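Local coordinates for exotoxin 3 (Staphylococcus aureus, PDB 2Z8L), which binds the sialylated glycan sialyl Lewis X and belongs to the staphylococcal superantigen-like toxins, built from an OB fold and a beta-grasp domain, at residues Tyr135-Ser140 with Asp196-Glu201; Asp78-Lys83 with Leu141-Phe146; His46-Asp51 with Ile59-Lys64. All coordinates share one frame; numbering follows the deposited sequence.

Contact 1: residues Tyr135-Ser140 with Asp196-Glu201; sequences YKEEVS and DGRNIE. Unlike the reference sequence in segment 135-140: Val139 (reference Ile).
An Asx turn at Asp196-Arg198, where the short strand 194-196 ends, meets Glu137 just before strand 138-140, its partner in a two-stranded antiparallel ribbon of the beta-grasp domain. Glu138 and Asp196 form a non-hydrogen-bonded pair. One residue out, Gly197 N donates to Glu137 O at 3.0 Å from above the carbonyl plane. Gly197 CA also lies 3.8 Å from Val139 CG2 of the strand and makes a CA-H...O contact with Lys136 O just before it. Asp196 OD1 is 3.0 Å from Glu137 O, two acceptors that do not bond: Gly197 serves the carbonyl and Arg198 the carboxylate. Arg198 N meets OD1 on its anti side, well out of the carboxylate plane; Arg198 NE meets it on the syn side at 3.0 Å, in the guanidinium plane and almost straight (178°). Arg198 NH2 reaches Asp196 OD2 with a more tilted bond, completing a side-on, two-nitrogen salt bridge. One face of this guanidinium is covered by Glu137 CG, 4.0 Å from Arg198 CZ, and the Glu137 carboxylate plane is stacked at 15° to it. That carboxylate bonds Tyr106 OH and the backbone N of Gln103 and Gly104, its OE2 staying 4.6 Å from Arg198 NH1. The Arg198 charge is therefore probably balanced chiefly by Asp196, with Glu137 adding methylene packing and a weaker, longer-range attraction.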
loop_
_atom_site.group_PDB
_atom_site.type_symbol
_atom_site.label_atom_id
_atom_site.label_comp_id
_atom_site.label_asym_id
_atom_site.label_seq_id
_atom_site.Cartn_x
_atom_site.Cartn_y
_atom_site.Cartn_z
ATOM N N TYR A 135 -10.266 2.515 6.710
ATOM C CA TYR A 135 -10.643 1.816 7.942
ATOM C C TYR A 135 -9.563 1.800 8.997
ATOM O O TYR A 135 -9.832 1.323 10.111
ATOM C CB TYR A 135 -11.076 0.366 7.616
ATOM C CG TYR A 135 -12.280 0.313 6.703
ATOM C CD1 TYR A 135 -13.553 0.157 7.209
ATOM C CD2 TYR A 135 -12.135 0.396 5.331
ATOM C CE1 TYR A 135 -14.660 0.111 6.376
ATOM C CE2 TYR A 135 -13.238 0.337 4.512
ATOM C CZ TYR A 135 -14.481 0.209 5.043
ATOM O OH TYR A 135 -15.633 0.137 4.262
ATOM N N LYS A 136 -8.393 2.334 8.691
ATOM C CA LYS A 136 -7.259 2.231 9.571
ATOM C C LYS A 136 -6.732 3.569 10.037
ATOM O O LYS A 136 -6.574 4.467 9.247
ATOM C CB LYS A 136 -6.134 1.375 8.905
ATOM C CG LYS A 136 -6.510 -0.109 8.943
ATOM C CD LYS A 136 -5.525 -1.030 8.221
ATOM C CE LYS A 136 -4.026 -0.759 8.580
ATOM N NZ LYS A 136 -3.585 -0.801 10.049
ATOM N N GLU A 137 -6.343 3.622 11.308
ATOM C CA GLU A 137 -5.700 4.783 11.874
ATOM C C GLU A 137 -4.347 5.010 11.277
ATOM O O GLU A 137 -3.964 6.153 11.098
ATOM C CB GLU A 137 -5.537 4.629 13.392
ATOM C CG GLU A 137 -6.838 4.587 14.114
ATOM C CD GLU A 137 -6.726 3.979 15.522
ATOM O OE1 GLU A 137 -5.589 3.667 15.972
ATOM O OE2 GLU A 137 -7.784 3.774 16.109
ATOM N N GLU A 138 -3.608 3.938 11.058
ATOM C CA GLU A 138 -2.242 3.991 10.463
ATOM C C GLU A 138 -2.326 3.195 9.174
ATOM O O GLU A 138 -2.671 2.035 9.194
ATOM C CB GLU A 138 -1.245 3.337 11.421
ATOM C CG GLU A 138 0.122 3.862 11.270
ATOM C CD GLU A 138 1.019 3.374 12.386
ATOM O OE1 GLU A 138 0.903 3.949 13.530
ATOM O OE2 GLU A 138 1.776 2.374 12.143
ATOM N N VAL A 139 -2.030 3.832 8.055
ATOM C CA VAL A 139 -2.145 3.206 6.779
ATOM C C VAL A 139 -0.771 3.299 6.046
ATOM O O VAL A 139 -0.137 4.360 6.013
ATOM C CB VAL A 139 -3.221 3.837 5.876
ATOM C CG1 VAL A 139 -3.411 2.851 4.686
ATOM C CG2 VAL A 139 -4.557 4.145 6.584
ATOM N N SER A 140 -0.328 2.167 5.463
ATOM C CA SER A 140 0.945 2.195 4.707
ATOM C C SER A 140 0.714 2.810 3.319
ATOM O O SER A 140 -0.351 2.578 2.689
ATOM C CB SER A 140 1.557 0.775 4.564
ATOM O OG SER A 140 0.819 -0.078 3.736
ATOM N N ASP A 196 -1.241 8.867 8.711
ATOM C CA ASP A 196 -2.425 8.781 9.543
ATOM C C ASP A 196 -3.635 8.802 8.641
ATOM O O ASP A 196 -3.942 9.818 7.993
ATOM C CB ASP A 196 -2.531 9.952 10.523
ATOM C CG ASP A 196 -3.631 9.741 11.610
ATOM O OD1 ASP A 196 -4.684 9.052 11.380
ATOM O OD2 ASP A 196 -3.449 10.256 12.768
ATOM N N GLY A 197 -4.330 7.668 8.579
ATOM C CA GLY A 197 -5.551 7.545 7.819
ATOM C C GLY A 197 -6.646 8.563 8.085
ATOM O O GLY A 197 -7.365 8.960 7.143
ATOM N N ARG A 198 -6.740 9.035 9.339
ATOM C CA ARG A 198 -7.747 10.023 9.736
ATOM C C ARG A 198 -7.491 11.406 9.117
ATOM O O ARG A 198 -8.400 12.241 9.077
ATOM C CB ARG A 198 -7.817 10.095 11.240
ATOM C CG ARG A 198 -8.378 8.856 11.866
ATOM C CD ARG A 198 -8.072 8.726 13.329
ATOM N NE ARG A 198 -6.655 8.688 13.607
ATOM C CZ ARG A 198 -6.161 8.490 14.822
ATOM N NH1 ARG A 198 -6.969 8.254 15.853
ATOM N NH2 ARG A 198 -4.848 8.508 14.985
ATOM N N ASN A 199 -6.254 11.653 8.692
ATOM C CA ASN A 199 -5.847 12.964 8.260
ATOM C C ASN A 199 -5.735 13.110 6.743
ATOM O O ASN A 199 -5.273 14.142 6.248
ATOM C CB ASN A 199 -4.517 13.357 8.902
ATOM C CG ASN A 199 -4.631 13.643 10.391
ATOM O OD1 ASN A 199 -5.717 13.808 10.931
ATOM N ND2 ASN A 199 -3.497 13.670 11.053
ATOM N N ILE A 200 -6.104 12.092 5.976
ATOM C CA ILE A 200 -6.146 12.241 4.543
ATOM C C ILE A 200 -7.329 13.129 4.204
ATOM O O ILE A 200 -8.466 12.900 4.677
ATOM C CB ILE A 200 -6.290 10.857 3.843
ATOM C CG1 ILE A 200 -5.097 9.980 4.148
ATOM C CG2 ILE A 200 -6.434 11.028 2.319
ATOM C CD1 ILE A 200 -5.229 8.509 3.713
ATOM N N GLU A 201 -7.085 14.131 3.371
ATOM C CA GLU A 201 -8.145 15.036 2.922
ATOM C C GLU A 201 -8.795 14.574 1.623
ATOM O O GLU A 201 -10.009 14.604 1.484
ATOM C CB GLU A 201 -7.589 16.456 2.752
ATOM C CG GLU A 201 -8.620 17.521 2.283
ATOM C CD GLU A 201 -9.934 17.590 3.085
ATOM O OE1 GLU A 201 -9.991 17.201 4.279
ATOM O OE2 GLU A 201 -10.944 18.088 2.505
#

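Contact 2: residues Asp78-Lys83 with Leu141-Phe146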
loop_
_atom_site.group_PDB
_atom_site.type_symbol
_atom_site.label_atom_id
_atom_site.label_comp_id
_atom_site.label_asym_id
_atom_site.label_seq_id
_atom_site.Cartn_x
_atom_site.Cartn_y
_atom_site.Cartn_z
ATOM N N ASP A 78 -0.661 -4.968 12.047
ATOM C CA ASP A 78 -1.435 -5.266 10.840
ATOM C C ASP A 78 -0.414 -5.271 9.683
ATOM O O ASP A 78 0.480 -4.430 9.660
ATOM C CB ASP A 78 -2.434 -4.193 10.572
ATOM C CG ASP A 78 -3.690 -4.257 11.451
ATOM O OD1 ASP A 78 -3.882 -5.219 12.231
ATOM O OD2 ASP A 78 -4.511 -3.296 11.324
ATOM N N ILE A 79 -0.503 -6.246 8.796
ATOM C CA ILE A 79 0.413 -6.316 7.647
ATOM C C ILE A 79 -0.328 -6.454 6.332
ATOM O O ILE A 79 -1.155 -7.352 6.162
ATOM C CB ILE A 79 1.414 -7.491 7.787
ATOM C CG1 ILE A 79 1.973 -7.481 9.218
ATOM C CG2 ILE A 79 2.478 -7.374 6.670
ATOM C CD1 ILE A 79 2.978 -8.485 9.490
ATOM N N PHE A 80 0.000 -5.593 5.370
ATOM C CA PHE A 80 -0.513 -5.712 4.019
ATOM C C PHE A 80 0.504 -6.441 3.195
ATOM O O PHE A 80 1.569 -5.900 2.920
ATOM C CB PHE A 80 -0.796 -4.311 3.423
ATOM C CG PHE A 80 -1.441 -4.360 2.111
ATOM C CD1 PHE A 80 -2.755 -4.830 1.975
ATOM C CD2 PHE A 80 -0.736 -4.040 0.965
ATOM C CE1 PHE A 80 -3.321 -4.923 0.697
ATOM C CE2 PHE A 80 -1.312 -4.138 -0.299
ATOM C CZ PHE A 80 -2.593 -4.547 -0.416
ATOM N N VAL A 81 0.154 -7.666 2.807
ATOM C CA VAL A 81 1.040 -8.594 2.148
ATOM C C VAL A 81 0.713 -8.701 0.639
ATOM O O VAL A 81 -0.455 -8.904 0.254
ATOM C CB VAL A 81 0.946 -10.030 2.824
ATOM C CG1 VAL A 81 1.832 -11.022 2.044
ATOM C CG2 VAL A 81 1.286 -9.971 4.295
ATOM N N VAL A 82 1.751 -8.536 -0.190
ATOM C CA VAL A 82 1.718 -8.818 -1.620
ATOM C C VAL A 82 2.896 -9.741 -1.887
ATOM O O VAL A 82 4.023 -9.395 -1.638
ATOM C CB VAL A 82 1.796 -7.515 -2.478
ATOM C CG1 VAL A 82 1.817 -7.881 -3.964
ATOM C CG2 VAL A 82 0.653 -6.605 -2.129
ATOM N N LYS A 83 2.620 -10.958 -2.322
ATOM C CA LYS A 83 3.670 -11.935 -2.492
ATOM C C LYS A 83 4.666 -11.459 -3.529
ATOM O O LYS A 83 4.267 -11.120 -4.649
ATOM C CB LYS A 83 3.044 -13.259 -2.911
ATOM C CG LYS A 83 3.924 -14.408 -2.765
ATOM C CD LYS A 83 3.161 -15.705 -3.050
ATOM C CE LYS A 83 1.953 -15.860 -2.098
ATOM N NZ LYS A 83 1.655 -17.303 -1.792
ATOM N N LEU A 141 1.714 3.578 2.829
ATOM C CA LEU A 141 1.702 3.975 1.418
ATOM C C LEU A 141 1.586 2.759 0.526
ATOM O O LEU A 141 0.932 2.855 -0.532
ATOM C CB LEU A 141 2.952 4.775 1.032
ATOM C CG LEU A 141 3.111 6.081 1.751
ATOM C CD1 LEU A 141 4.297 6.858 1.097
ATOM C CD2 LEU A 141 1.833 6.925 1.731
ATOM N N LYS A 142 2.198 1.623 0.923
ATOM C CA LYS A 142 2.089 0.400 0.114
ATOM C C LYS A 142 0.623 0.002 -0.163
ATOM O O LYS A 142 0.239 -0.265 -1.315
ATOM C CB LYS A 142 2.750 -0.730 0.834
ATOM C CG LYS A 142 2.742 -2.054 0.091
ATOM C CD LYS A 142 3.199 -3.219 0.972
ATOM C CE LYS A 142 3.274 -4.582 0.288
ATOM N NZ LYS A 142 4.372 -4.528 -0.720
ATOM N N GLU A 143 -0.164 -0.067 0.888
ATOM C CA GLU A 143 -1.572 -0.420 0.779
ATOM C C GLU A 143 -2.372 0.570 -0.025
ATOM O O GLU A 143 -3.126 0.173 -0.882
ATOM C CB GLU A 143 -2.176 -0.631 2.172
ATOM C CG GLU A 143 -3.572 -1.212 2.078
ATOM C CD GLU A 143 -4.168 -1.650 3.399
ATOM O OE1 GLU A 143 -3.502 -1.669 4.478
ATOM O OE2 GLU A 143 -5.396 -1.995 3.330
ATOM N N LEU A 144 -2.186 1.851 0.244
ATOM C CA LEU A 144 -2.934 2.835 -0.533
ATOM C C LEU A 144 -2.578 2.755 -2.011
ATOM O O LEU A 144 -3.472 2.711 -2.885
ATOM C CB LEU A 144 -2.592 4.215 0.009
ATOM C CG LEU A 144 -3.370 4.701 1.183
ATOM C CD1 LEU A 144 -2.706 5.988 1.641
ATOM C CD2 LEU A 144 -4.809 4.952 0.579
ATOM N N ASP A 145 -1.284 2.737 -2.321
ATOM C CA ASP A 145 -0.804 2.632 -3.726
ATOM C C ASP A 145 -1.447 1.427 -4.388
ATOM O O ASP A 145 -2.048 1.535 -5.460
ATOM C CB ASP A 145 0.751 2.568 -3.731
ATOM C CG ASP A 145 1.369 2.219 -5.095
ATOM O OD1 ASP A 145 1.321 3.105 -5.958
ATOM O OD2 ASP A 145 1.884 1.084 -5.286
ATOM N N PHE A 146 -1.365 0.284 -3.752
ATOM C CA PHE A 146 -1.828 -0.951 -4.363
ATOM C C PHE A 146 -3.342 -0.955 -4.596
ATOM O O PHE A 146 -3.834 -1.243 -5.698
ATOM C CB PHE A 146 -1.412 -2.131 -3.512
ATOM C CG PHE A 146 -1.591 -3.471 -4.205
ATOM C CD1 PHE A 146 -2.792 -4.158 -4.167
ATOM C CD2 PHE A 146 -0.530 -4.053 -4.895
ATOM C CE1 PHE A 146 -2.908 -5.388 -4.833
ATOM C CE2 PHE A 146 -0.656 -5.228 -5.547
ATOM C CZ PHE A 146 -1.860 -5.896 -5.544
HETATM O O HOH W 1 5.420 -6.942 -1.431
#
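Phe80, on strand 77-81 of the OB fold, meets the start of helix 141-155 of the beta-grasp domain, the short strand and helix segments running at 42° to each other. Phe80 CG is anti to the backbone N (chi1 -174°), which sends the ring toward the helix. One face of the ring is covered by Glu143 CG, 3.8 Å from the ring centroid in a CH-pi contact; the carboxylate is nearly parallel to the ring and is salt-bridged through OE2 to Lys147. The far edge of the Phe80 ring turns toward the face of Phe146 in an offset edge-to-face pair, with Phe80 CZ 3.8 Å from Phe146 CD1. The Lys142 methylenes pack along another part of the ring edge, CD beside Phe80 CD2, and on past the carbonyl, with CE 3.4 Å from Phe80 O. Two residues on, Val82 meets Phe146 tip to tip, its CG2 over the ring face 4.1 Å from the centroid. Val82 O accepts from a water that in turn accepts from Lys142 NZ at 2.7 Å, and the same ammonium binds Tyr95 O. The domain interface is thus aromatic and aliphatic at its centre, while the buried lysine carries its charge past the edge of the Phe80 ring to carbonyl and water oxygens, which probably stabilise it there.

Contact 3: residues His46-Asp51 with Ile59-Lys64; sequences HYLIFD and IQIFGK
Tyr47 and Gln60 stand side by side on one face of the sheet, as a non-hydrogen-bonded pair in the antiparallel beta hairpin of strands 45-52 and 55-61, part of the OB-fold domain. Gln60 can be followed outward from the backbone. Its CB lies 3.9 Å from Tyr47 CE2. The chain then continues with CG anti to the backbone N (chi1 -170°), where CG lies against the same Tyr47 CE2 and also packs on the preceding carbonyl, 3.5 Å from His46 O. CD is still beside Tyr47 CE2, with the amide plane inclined 46° to the ring. At the tip, NE2 donates to a water, which also accepts from His46 N and donates to Ile61 O, so the side chain and both strands share one solvent molecule. The Tyr47 ring also packs on Tyr40 of the adjoining strand and makes a cation-pi contact with Arg58.

The backbones are joined beside this pair. Leu48 and Ile59 exchange two bonds, Leu48 N to Ile59 O and Ile59 N to Leu48 O, each 2.8 Å and near straight, and Ile61 N donates to His46 O. Ile59 O is also approached by Tyr47 CA at 3.2 Å, in a CA-H...O contact that adds to the bond from Leu48 N. The other face of the hairpin, bearing Leu48, Ile59 and Ile61, is turned to the interior, where Ile59 packs on Val98 and Ile79. Ile61 reaches back across the hairpin along this face: its CG1 lies 4.0 Å from Leu48 N, and its CD1 ends 4.2 Å from Leu48 CG.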
loop_
_atom_site.group_PDB
_atom_site.type_symbol
_atom_site.label_atom_id
_atom_site.label_comp_id
_atom_site.label_asym_id
_atom_site.label_seq_id
_atom_site.Cartn_x
_atom_site.Cartn_y
_atom_site.Cartn_z
ATOM N N HIS A 46 16.798 -5.786 6.850
ATOM C CA HIS A 46 16.049 -5.821 8.107
ATOM C C HIS A 46 14.690 -6.433 7.843
ATOM O O HIS A 46 14.070 -6.154 6.839
ATOM C CB HIS A 46 15.922 -4.408 8.670
ATOM C CG HIS A 46 17.243 -3.780 8.984
ATOM N ND1 HIS A 46 17.796 -3.787 10.251
ATOM C CD2 HIS A 46 18.156 -3.191 8.178
ATOM C CE1 HIS A 46 18.979 -3.198 10.212
ATOM N NE2 HIS A 46 19.233 -2.853 8.964
ATOM N N TYR A 47 14.263 -7.336 8.730
ATOM C CA TYR A 47 13.087 -8.135 8.479
ATOM C C TYR A 47 12.221 -8.257 9.721
ATOM O O TYR A 47 12.685 -8.090 10.850
ATOM C CB TYR A 47 13.476 -9.559 8.049
ATOM C CG TYR A 47 14.368 -9.618 6.836
ATOM C CD1 TYR A 47 15.738 -9.770 6.955
ATOM C CD2 TYR A 47 13.825 -9.504 5.570
ATOM C CE1 TYR A 47 16.549 -9.818 5.827
ATOM C CE2 TYR A 47 14.622 -9.550 4.435
ATOM C CZ TYR A 47 15.975 -9.687 4.573
ATOM O OH TYR A 47 16.766 -9.727 3.425
ATOM N N LEU A 48 10.967 -8.608 9.481
ATOM C CA LEU A 48 10.046 -9.068 10.510
ATOM C C LEU A 48 9.533 -10.404 10.034
ATOM O O LEU A 48 9.134 -10.548 8.867
ATOM C CB LEU A 48 8.856 -8.131 10.692
ATOM C CG LEU A 48 8.848 -6.985 11.681
ATOM C CD1 LEU A 48 7.479 -6.363 11.707
ATOM C CD2 LEU A 48 9.253 -7.402 13.072
ATOM N N ILE A 49 9.555 -11.405 10.890
ATOM C CA ILE A 49 9.066 -12.687 10.483
ATOM C C ILE A 49 7.868 -13.038 11.385
ATOM O O ILE A 49 7.842 -12.729 12.572
ATOM C CB ILE A 49 10.195 -13.762 10.504
ATOM C CG1 ILE A 49 9.693 -15.092 9.968
ATOM C CG2 ILE A 49 10.827 -13.868 11.872
ATOM C CD1 ILE A 49 10.806 -16.053 9.603
ATOM N N PHE A 50 6.902 -13.734 10.802
ATOM C CA PHE A 50 5.833 -14.245 11.636
ATOM C C PHE A 50 5.374 -15.583 11.116
ATOM O O PHE A 50 5.814 -16.049 10.085
ATOM C CB PHE A 50 4.688 -13.237 11.757
ATOM C CG PHE A 50 4.033 -12.891 10.447
ATOM C CD1 PHE A 50 4.558 -11.909 9.626
ATOM C CD2 PHE A 50 2.885 -13.557 10.047
ATOM C CE1 PHE A 50 3.944 -11.596 8.438
ATOM C CE2 PHE A 50 2.261 -13.222 8.839
ATOM C CZ PHE A 50 2.807 -12.244 8.049
ATOM N N ASP A 51 4.555 -16.254 11.903
ATOM C CA ASP A 51 4.126 -17.587 11.494
ATOM C C ASP A 51 2.644 -17.772 11.738
ATOM O O ASP A 51 2.092 -17.209 12.670
ATOM C CB ASP A 51 4.939 -18.663 12.190
ATOM C CG ASP A 51 4.697 -18.721 13.689
ATOM O OD1 ASP A 51 5.185 -17.812 14.385
ATOM O OD2 ASP A 51 4.037 -19.670 14.169
ATOM N N ILE A 59 8.763 -10.422 6.081
ATOM C CA ILE A 59 8.522 -9.067 5.568
ATOM C C ILE A 59 9.798 -8.260 5.662
ATOM O O ILE A 59 10.394 -8.154 6.727
ATOM C CB ILE A 59 7.444 -8.377 6.402
ATOM C CG1 ILE A 59 6.166 -9.218 6.493
ATOM C CG2 ILE A 59 7.185 -6.996 5.830
ATOM C CD1 ILE A 59 5.516 -9.485 5.229
ATOM N N GLN A 60 10.250 -7.682 4.557
ATOM C CA GLN A 60 11.402 -6.804 4.610
ATOM C C GLN A 60 10.959 -5.420 5.021
ATOM O O GLN A 60 9.933 -4.910 4.491
ATOM C CB GLN A 60 12.110 -6.742 3.274
ATOM C CG GLN A 60 13.447 -6.021 3.420
ATOM C CD GLN A 60 14.301 -6.066 2.192
ATOM O OE1 GLN A 60 13.969 -6.735 1.213
ATOM N NE2 GLN A 60 15.389 -5.317 2.214
ATOM N N ILE A 61 11.694 -4.818 5.951
ATOM C CA ILE A 61 11.378 -3.503 6.528
ATOM C C ILE A 61 12.345 -2.461 5.988
ATOM O O ILE A 61 13.558 -2.733 5.851
ATOM C CB ILE A 61 11.541 -3.545 8.063
ATOM C CG1 ILE A 61 10.743 -4.702 8.656
ATOM C CG2 ILE A 61 11.143 -2.232 8.666
ATOM C CD1 ILE A 61 9.315 -4.644 8.266
ATOM N N PHE A 62 11.840 -1.257 5.695
ATOM C CA PHE A 62 12.617 -0.225 5.057
ATOM C C PHE A 62 12.486 1.095 5.800
ATOM O O PHE A 62 11.559 1.309 6.606
ATOM C CB PHE A 62 12.108 0.007 3.634
ATOM C CG PHE A 62 12.207 -1.184 2.729
ATOM C CD1 PHE A 62 11.167 -2.069 2.589
ATOM C CD2 PHE A 62 13.391 -1.434 2.056
ATOM C CE1 PHE A 62 11.282 -3.172 1.748
ATOM C CE2 PHE A 62 13.501 -2.525 1.189
ATOM C CZ PHE A 62 12.451 -3.354 1.024
ATOM N N GLY A 63 13.430 1.980 5.548
ATOM C CA GLY A 63 13.291 3.355 5.950
ATOM C C GLY A 63 13.385 3.540 7.429
ATOM O O GLY A 63 13.994 2.751 8.141
ATOM N N LYS A 64 12.795 4.599 7.932
ATOM C CA LYS A 64 12.882 4.805 9.378
ATOM C C LYS A 64 11.966 3.849 10.184
ATOM O O LYS A 64 12.058 3.797 11.409
ATOM C CB LYS A 64 12.748 6.292 9.737
ATOM C CG LYS A 64 11.429 6.939 9.361
ATOM C CD LYS A 64 11.597 8.391 8.955
ATOM C CE LYS A 64 12.618 9.133 9.823
ATOM N NZ LYS A 64 12.489 10.612 9.715
HETATM O O HOH W 2 15.877 -3.834 4.855
#

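In the fold
Along the chain contact 3 closes first, within the OB fold, before contacts 2 and 1 open; the segments of those two alternate. Contact 2 lies near the centre of the chain and joins the two domains, with the centres of contacts 1 and 3 each about 13 Å from its own; those two are about 21 Å apart and do not touch. Ile79 of strand 77-81 packs on Ile59, tying contact 2 to the hairpin. Strand 138-140 runs directly into helix 141-155, and Leu144 on it packs against Val139 and Ile200, while Lys136 NZ, bonded to Thr99 OG1, is also salt-bridged to Asp78 across the domains. Leu141, at the helix start, touches the bound sialic acid, placing this junction beside the glycan pocket.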